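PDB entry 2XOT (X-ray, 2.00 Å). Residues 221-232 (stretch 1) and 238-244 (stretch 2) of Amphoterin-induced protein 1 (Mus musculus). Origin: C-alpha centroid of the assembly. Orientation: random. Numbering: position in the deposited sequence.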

# COMPACT_ATOMS: atom_id res chain seq x y z
N SER B 221 -15.71 -1.45 13.91
CA SER B 221 -15.83 -2.84 14.35
C SER B 221 -17.27 -3.17 14.81
O SER B 221 -17.73 -4.31 14.68
CB SER B 221 -14.81 -3.14 15.48
OG SER B 221 -14.98 -2.28 16.60
N VAL B 222 -17.98 -2.16 15.32
CA VAL B 222 -19.39 -2.30 15.67
C VAL B 222 -20.33 -1.82 14.55
O VAL B 222 -21.22 -2.56 14.13
CB VAL B 222 -19.71 -1.54 16.98
CG1 VAL B 222 -21.22 -1.37 17.17
CG2 VAL B 222 -19.11 -2.26 18.17
N MET B 223 -20.13 -0.61 14.06
CA MET B 223 -21.02 -0.05 13.02
C MET B 223 -21.11 -0.95 11.76
O MET B 223 -22.20 -1.13 11.21
CB MET B 223 -20.60 1.36 12.64
CG MET B 223 -20.60 2.36 13.78
SD MET B 223 -22.11 2.41 14.76
CE MET B 223 -21.66 1.29 16.04
N ASP B 224 -20.01 -1.53 11.32
CA ASP B 224 -20.05 -2.35 10.10
C ASP B 224 -20.74 -3.72 10.29
O ASP B 224 -21.15 -4.33 9.31
CB ASP B 224 -18.63 -2.55 9.55
CG ASP B 224 -17.98 -1.28 9.13
OD1 ASP B 224 -18.67 -0.29 8.90
OD2 ASP B 224 -16.75 -1.25 8.99
N PHE B 225 -20.90 -4.17 11.52
CA PHE B 225 -21.28 -5.56 11.83
C PHE B 225 -22.27 -5.72 12.97
O PHE B 225 -22.34 -6.79 13.59
CB PHE B 225 -20.02 -6.35 12.16
CG PHE B 225 -19.08 -6.45 11.00
CD1 PHE B 225 -19.37 -7.29 9.94
CD2 PHE B 225 -17.93 -5.69 10.94
CE1 PHE B 225 -18.53 -7.37 8.84
CE2 PHE B 225 -17.10 -5.77 9.84
CZ PHE B 225 -17.40 -6.61 8.81
N GLN B 226 -23.07 -4.68 13.23
CA GLN B 226 -24.01 -4.71 14.35
C GLN B 226 -24.90 -5.97 14.36
O GLN B 226 -25.15 -6.55 15.41
CB GLN B 226 -24.89 -3.46 14.33
CG GLN B 226 -24.17 -2.21 14.70
CD GLN B 226 -25.09 -1.00 14.68
OE1 GLN B 226 -25.40 -0.46 13.60
NE2 GLN B 226 -25.54 -0.57 15.85
N GLU B 227 -25.36 -6.36 13.18
CA GLU B 227 -26.25 -7.50 13.01
C GLU B 227 -25.55 -8.85 13.26
O GLU B 227 -26.21 -9.87 13.42
CB GLU B 227 -26.86 -7.49 11.58
N ASP B 228 -24.21 -8.89 13.27
CA ASP B 228 -23.49 -10.16 13.54
C ASP B 228 -22.85 -10.25 14.93
O ASP B 228 -22.17 -11.25 15.25
CB ASP B 228 -22.46 -10.42 12.44
CG ASP B 228 -23.10 -10.63 11.09
OD1 ASP B 228 -23.93 -11.56 10.95
OD2 ASP B 228 -22.77 -9.85 10.17
N LEU B 229 -23.06 -9.22 15.74
CA LEU B 229 -22.57 -9.17 17.11
C LEU B 229 -23.60 -9.81 18.01
O LEU B 229 -24.52 -9.17 18.47
CB LEU B 229 -22.26 -7.75 17.57
CG LEU B 229 -20.93 -7.25 17.02
CD1 LEU B 229 -20.77 -5.74 17.15
CD2 LEU B 229 -19.79 -7.95 17.69
N TYR B 230 -23.40 -11.09 18.27
CA TYR B 230 -24.38 -11.86 19.00
C TYR B 230 -23.72 -12.53 20.18
O TYR B 230 -22.49 -12.58 20.28
CB TYR B 230 -25.13 -12.84 18.05
CG TYR B 230 -24.38 -14.09 17.65
CD1 TYR B 230 -24.27 -15.15 18.54
CD2 TYR B 230 -23.82 -14.23 16.38
CE1 TYR B 230 -23.59 -16.31 18.20
CE2 TYR B 230 -23.14 -15.41 16.02
CZ TYR B 230 -23.03 -16.44 16.94
OH TYR B 230 -22.37 -17.62 16.65
N CYS B 231 -24.56 -12.96 21.11
CA CYS B 231 -24.10 -13.65 22.30
C CYS B 231 -25.06 -14.81 22.57
O CYS B 231 -26.19 -14.82 22.08
CB CYS B 231 -23.98 -12.67 23.48
SG CYS B 231 -25.54 -11.96 24.02
N MET B 232 -24.61 -15.79 23.34
CA MET B 232 -25.38 -17.04 23.50
C MET B 232 -26.24 -17.15 24.76
O MET B 232 -27.44 -17.37 24.64
CB MET B 232 -24.47 -18.26 23.39
CG MET B 232 -24.12 -18.64 21.94
SD MET B 232 -25.57 -19.03 20.93
CE MET B 232 -26.18 -20.49 21.78
N HIS B 238 -28.78 -14.23 20.82
CA HIS B 238 -29.34 -12.89 20.91
C HIS B 238 -28.38 -11.90 20.31
O HIS B 238 -27.18 -12.09 20.38
CB HIS B 238 -29.58 -12.52 22.37
CG HIS B 238 -30.57 -13.41 23.05
ND1 HIS B 238 -30.21 -14.60 23.64
CD2 HIS B 238 -31.91 -13.32 23.18
CE1 HIS B 238 -31.28 -15.19 24.14
NE2 HIS B 238 -32.33 -14.43 23.87
N ASN B 239 -28.91 -10.84 19.73
CA ASN B 239 -28.08 -9.73 19.31
C ASN B 239 -27.63 -8.96 20.55
O ASN B 239 -28.45 -8.59 21.39
CB ASN B 239 -28.84 -8.81 18.37
CG ASN B 239 -27.94 -7.79 17.70
OD1 ASN B 239 -27.22 -8.10 16.74
ND2 ASN B 239 -27.97 -6.58 18.21
N ILE B 240 -26.33 -8.74 20.67
CA ILE B 240 -25.77 -8.09 21.86
C ILE B 240 -26.54 -6.80 22.18
O ILE B 240 -26.86 -6.54 23.33
CB ILE B 240 -24.24 -7.79 21.67
CG1 ILE B 240 -23.45 -9.10 21.68
CG2 ILE B 240 -23.70 -6.91 22.76
CD1 ILE B 240 -21.98 -8.94 21.37
N PHE B 241 -26.89 -6.04 21.15
CA PHE B 241 -27.60 -4.77 21.33
C PHE B 241 -29.07 -4.91 21.74
O PHE B 241 -29.74 -3.92 21.96
CB PHE B 241 -27.42 -3.88 20.09
CG PHE B 241 -25.99 -3.61 19.80
CD1 PHE B 241 -25.27 -2.73 20.60
CD2 PHE B 241 -25.33 -4.30 18.80
CE1 PHE B 241 -23.93 -2.51 20.38
CE2 PHE B 241 -23.97 -4.10 18.57
CZ PHE B 241 -23.27 -3.20 19.37
N SER B 242 -29.55 -6.13 21.93
CA SER B 242 -30.85 -6.33 22.54
C SER B 242 -30.77 -6.38 24.09
O SER B 242 -31.79 -6.26 24.77
CB SER B 242 -31.51 -7.58 21.95
OG SER B 242 -31.09 -8.73 22.63
N LEU B 243 -29.56 -6.50 24.65
CA LEU B 243 -29.39 -6.66 26.11
C LEU B 243 -29.88 -5.48 26.98
O LEU B 243 -30.05 -5.65 28.18
CB LEU B 243 -27.93 -6.98 26.48
CG LEU B 243 -27.35 -8.36 26.13
CD1 LEU B 243 -26.22 -8.72 27.06
CD2 LEU B 243 -28.39 -9.43 26.15
N ASP B 244 -30.11 -4.31 26.38
CA ASP B 244 -30.70 -3.19 27.13
C ASP B 244 -32.14 -3.54 27.49
O ASP B 244 -32.60 -3.29 28.60
CB ASP B 244 -30.66 -1.89 26.33
CG ASP B 244 -31.44 -1.97 25.03
OD1 ASP B 244 -31.48 -3.05 24.42
OD2 ASP B 244 -32.01 -0.94 24.61

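The two stretches belong to one chain and meet as a short antiparallel ladder that opens into an apolar cluster, burying 516 Å² in total. Stretch 1 enters as the last part of a helix, passes through a loop and becomes extended at Tyr-230 and Cys-231. Stretch 2 begins extended at His-238 and Asn-239, then coils into a 3-10 segment starting at Ile-240.

Three backbone hydrogen bonds hold the ladder. Cys-231 and His-238 form a hydrogen-bonded antiparallel pair in which each residue both gives and accepts: Cys-231 N donates to His-238 O at 2.9 Å, and His-238 N donates to Cys-231 O, also at 2.9 Å. The angles at hydrogen, 161° and 174°, are close to linear. The next pair, Tyr-230 with Asn-239, is of the non-hydrogen-bonded kind, and its backbones accordingly draw closer, with Tyr-230 CA 4.3 Å from Asn-239 CA against 5.5 Å between Cys-231 CA and His-238 CA. The third bond follows beyond it, from Ile-240 N to Leu-229 O (2.9 Å, 168°), so the pairing continues to the first residue of the 3-10 segment. A CA-H...O contact, from Tyr-230 CA to His-238 O at 3.1 Å, supplements the ladder; with an angle of 120° at hydrogen it is far from linear, and the same carbonyl already accepts from Cys-231 N.

The turn of stretch 2 is stabilised from within. Asn-239 O accepts from both Ser-242 N (2.7 Å) and Ser-242 OG (2.9 Å), while Leu-243 N donates to Ile-240 O at 3.0 Å. This coiling brings the CA-to-CB bonds of Phe-241 and Leu-243 to point toward stretch 1.

Apolar contacts account for the packing beside the ladder. Phe-241 is the residue of stretch 2 most covered by the other stretch. Its ring reaches back to the helical part of stretch 1, where Phe-241 CZ lies 3.5 Å from Val-222 CG1, and its edge meets Leu-229, with CE2 of Phe-241 3.9 Å from CD1 of Leu-229. Ile-240 spans two neighbours: its CD1 is 4.0 Å from Leu-229 CB, and its CG1 is 4.0 Å from Cys-231 CB. Here the aliphatic chain of Ile-240 lies alongside the same run of backbone, from Leu-229 to Cys-231, whose first carbonyl, Leu-229 O, accepts from its own amide. A looser contact, Cys-231 SG to Leu-243 CD2 at 4.4 Å, extends the cluster; that sulfur is also covalently bonded elsewhere in the structure.

The side chains of Cys-231 and His-238 share one face of the ladder, and their nearest side-chain atoms, Cys-231 SG and His-238 CB, are 4.4 Å apart. The His-238 ring has Met-232 O at its edge, 4.0 Å from ND1 of His-238. At the neighbouring pair the side chains of Tyr-230 and Asn-239 diverge. The CA-to-CB bond of Asn-239 points away from stretch 1, yet the end of its side chain comes back near the loop that precedes the strand.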